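Local coordinates for protein cytochrome c class I (Sideroxydans lithotrophicus, PDB 4XXL) that carries a covalently attached heme c and probably shuttles electrons in lithoautotrophic growth, at residues 75-78 with 79-83. Numbering follows the deposited sequence.
Sequences LIHH and VTSGE. With HEC (heme c), chain B.
Glu83, just past the end of helix 71-81, reaches back to His77, whose NE2 donates to Glu83 OE2 at 3.0 Å. Glu83 OE2 lies close to the plane of the ring. It is met, however, from above its own carboxylate plane, and the two flat groups are turned 68° apart. CG of His77 sits anti to the backbone N (chi1 174°), which carries the ring along the helix surface toward Ser81. In the Ser81 conformer given here, its CB packs over a face of this ring as a CH-pi contact, 4.2 Å from Ser81 CB to the centroid of the His77 ring. The backbone O of His77 takes a bond from Thr80 N and, with Ser81 in that conformer, a second from Ser81 OG (2.9 Å); the two come from opposite faces of its carbonyl plane.

This is the frayed C-terminal turn of a helix in a class I cytochrome c fold, and it flanks the heme. Val79 N still closes a regular helical bond to Leu75 O, and Thr80 OG1 turns back to Ile76 O at 2.7 Å. Gly82 then leaves the helix with positive phi. Two waters donate to His78 O; one accepts from Gly82 N, the other from Glu83 N.

Val79 faces the heme, with CG2 3.8 Å from HEC CBB, while Ile107 and Ile98 pack against its side chain. His78 lies beside it. His78 CE1 comes within 3.3 Å of HEC C1A, and HEC CBA sits over the centre of one ring face. The ring also meets that of His95, an axial ligand of the heme iron. Cutting His78 back to an alanine would probably open a gap beside the porphyrin and leave the His95 ring without this neighbour. Leu75 CD2 extends the heme contact to the methyl HEC CMA, 3.9 Å away.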
loop_
_atom_site.group_PDB
_atom_site.type_symbol
_atom_site.label_atom_id
_atom_site.label_comp_id
_atom_site.label_asym_id
_atom_site.label_seq_id
_atom_site.Cartn_x
_atom_site.Cartn_y
_atom_site.Cartn_z
ATOM N N LEU A 75 -7.806 2.174 -0.528
ATOM C CA LEU A 75 -6.540 1.455 -0.271
ATOM C C LEU A 75 -6.626 0.629 1.016
ATOM O O LEU A 75 -6.020 -0.456 1.094
ATOM C CB LEU A 75 -5.310 2.382 -0.224
ATOM C CG LEU A 75 -4.848 3.016 -1.570
ATOM C CD1 LEU A 75 -3.490 3.655 -1.437
ATOM C CD2 LEU A 75 -4.812 1.964 -2.704
ATOM N N ILE A 76 -7.381 1.100 1.995
ATOM C CA ILE A 76 -7.620 0.241 3.200
ATOM C C ILE A 76 -8.310 -1.061 2.758
ATOM O O ILE A 76 -7.904 -2.159 3.202
ATOM C CB ILE A 76 -8.429 0.945 4.311
ATOM C CG1 ILE A 76 -7.563 2.041 4.898
ATOM C CG2 ILE A 76 -8.898 -0.081 5.349
ATOM C CD1 ILE A 76 -8.274 2.979 5.882
ATOM N N HIS A 77 -9.316 -0.927 1.859
ATOM C CA HIS A 77 -9.953 -2.077 1.264
ATOM C C HIS A 77 -8.978 -2.956 0.506
ATOM O O HIS A 77 -8.925 -4.164 0.705
ATOM C CB HIS A 77 -11.117 -1.655 0.367
ATOM C CG HIS A 77 -11.715 -2.788 -0.365
ATOM N ND1 HIS A 77 -12.646 -3.634 0.197
ATOM C CD2 HIS A 77 -11.483 -3.256 -1.610
ATOM C CE1 HIS A 77 -12.982 -4.560 -0.684
ATOM N NE2 HIS A 77 -12.288 -4.356 -1.788
ATOM N N HIS A 78 -8.157 -2.345 -0.308
ATOM C CA HIS A 78 -7.234 -3.114 -1.127
ATOM C C HIS A 78 -6.281 -3.971 -0.289
ATOM O O HIS A 78 -5.969 -5.085 -0.678
ATOM C CB HIS A 78 -6.373 -2.165 -1.963
ATOM C CG HIS A 78 -5.291 -2.864 -2.716
ATOM N ND1 HIS A 78 -3.987 -2.934 -2.294
ATOM C CD2 HIS A 78 -5.357 -3.585 -3.861
ATOM C CE1 HIS A 78 -3.303 -3.659 -3.148
ATOM N NE2 HIS A 78 -4.094 -4.016 -4.129
ATOM N N VAL A 79 -5.788 -3.440 0.825
ATOM C CA VAL A 79 -4.828 -4.195 1.646
ATOM C C VAL A 79 -5.405 -5.191 2.653
ATOM O O VAL A 79 -4.652 -5.932 3.330
ATOM C CB VAL A 79 -3.883 -3.206 2.298
ATOM C CG1 VAL A 79 -4.474 -2.506 3.511
ATOM C CG2 VAL A 79 -2.511 -3.825 2.558
ATOM N N THR A 80 -6.725 -5.163 2.776
ATOM C CA THR A 80 -7.448 -6.021 3.728
ATOM C C THR A 80 -8.416 -6.981 3.060
ATOM O O THR A 80 -9.238 -7.580 3.759
ATOM C CB THR A 80 -8.192 -5.165 4.807
ATOM O OG1 THR A 80 -9.172 -4.369 4.166
ATOM C CG2 THR A 80 -7.241 -4.319 5.681
ATOM N N SER A 81 -8.409 -7.113 1.728
ATOM C CA SER A 81 -9.350 -8.019 1.008
ATOM C C SER A 81 -8.757 -9.210 0.251
ATOM O O SER A 81 -9.475 -10.162 -0.016
ATOM C CB SER A 81 -10.192 -7.251 0.001
ATOM O OG SER A 81 -9.377 -6.528 -0.884
ATOM N N GLY A 82 -7.495 -9.152 -0.140
ATOM C CA GLY A 82 -6.930 -10.236 -0.959
ATOM C C GLY A 82 -7.489 -10.426 -2.310
ATOM O O GLY A 82 -7.621 -11.601 -2.782
ATOM N N GLU A 83 -7.809 -9.317 -2.976
ATOM C CA GLU A 83 -8.340 -9.423 -4.319
ATOM C C GLU A 83 -7.194 -9.640 -5.275
ATOM O O GLU A 83 -6.004 -9.512 -4.918
ATOM C CB GLU A 83 -9.122 -8.165 -4.657
ATOM C CG GLU A 83 -10.401 -8.056 -3.830
ATOM C CD GLU A 83 -11.179 -6.745 -4.003
ATOM O OE1 GLU A 83 -10.625 -5.744 -4.514
ATOM O OE2 GLU A 83 -12.360 -6.714 -3.580
HETATM FE FE HEC B . 1.087 -4.548 -3.176
HETATM C CHA HEC B . -0.689 -3.159 -5.825
HETATM C CHB HEC B . 0.223 -1.872 -1.172
HETATM C CHC HEC B . 2.413 -6.179 -0.437
HETATM C CHD HEC B . 2.464 -6.829 -5.238
HETATM N NA HEC B . -0.075 -2.869 -3.463
HETATM C C1A HEC B . -0.626 -2.463 -4.625
HETATM C C2A HEC B . -1.180 -1.177 -4.400
HETATM C C3A HEC B . -0.891 -0.833 -3.101
HETATM C C4A HEC B . -0.179 -1.912 -2.508
HETATM C CMA HEC B . -1.204 0.445 -2.386
HETATM C CAA HEC B . -1.930 -0.386 -5.471
HETATM C CBA HEC B . -3.389 -0.783 -5.451
HETATM C CGA HEC B . -4.264 0.035 -6.387
HETATM O O1A HEC B . -3.744 0.701 -7.294
HETATM O O2A HEC B . -5.512 0.120 -6.134
HETATM N NB HEC B . 1.298 -4.124 -1.208
HETATM C C1B HEC B . 0.871 -2.972 -0.586
HETATM C C2B HEC B . 1.180 -3.049 0.806
HETATM C C3B HEC B . 1.770 -4.228 1.061
HETATM C C4B HEC B . 1.838 -4.939 -0.210
HETATM C CMB HEC B . 0.846 -1.980 1.807
HETATM C CAB HEC B . 2.175 -4.845 2.342
HETATM C CBB HEC B . 1.047 -5.034 3.173
HETATM N NC HEC B . 2.284 -6.223 -2.916
HETATM C C1C HEC B . 2.644 -6.675 -1.687
HETATM C C2C HEC B . 3.496 -7.764 -1.959
HETATM C C3C HEC B . 3.633 -7.955 -3.320
HETATM C C4C HEC B . 2.787 -6.960 -3.895
HETATM C CMC HEC B . 4.202 -8.495 -0.877
HETATM C CAC HEC B . 4.495 -8.988 -4.031
HETATM C CBC HEC B . 4.347 -10.341 -3.700
HETATM N ND HEC B . 0.867 -4.937 -5.070
HETATM C C1D HEC B . 1.544 -5.903 -5.786
HETATM C C2D HEC B . 1.127 -5.915 -7.211
HETATM C C3D HEC B . 0.271 -4.911 -7.334
HETATM C C4D HEC B . 0.128 -4.265 -6.015
HETATM C CMD HEC B . 1.626 -6.843 -8.250
HETATM C CAD HEC B . -0.424 -4.438 -8.623
HETATM C CBD HEC B . -1.742 -5.130 -8.808
HETATM C CGD HEC B . -2.522 -4.747 -10.070
HETATM O O1D HEC B . -2.334 -3.658 -10.694
HETATM O O2D HEC B . -3.436 -5.532 -10.442
HETATM O O HOH W 1 -5.427 -7.451 0.317
HETATM O O HOH W 2 -6.925 -6.632 -2.864
#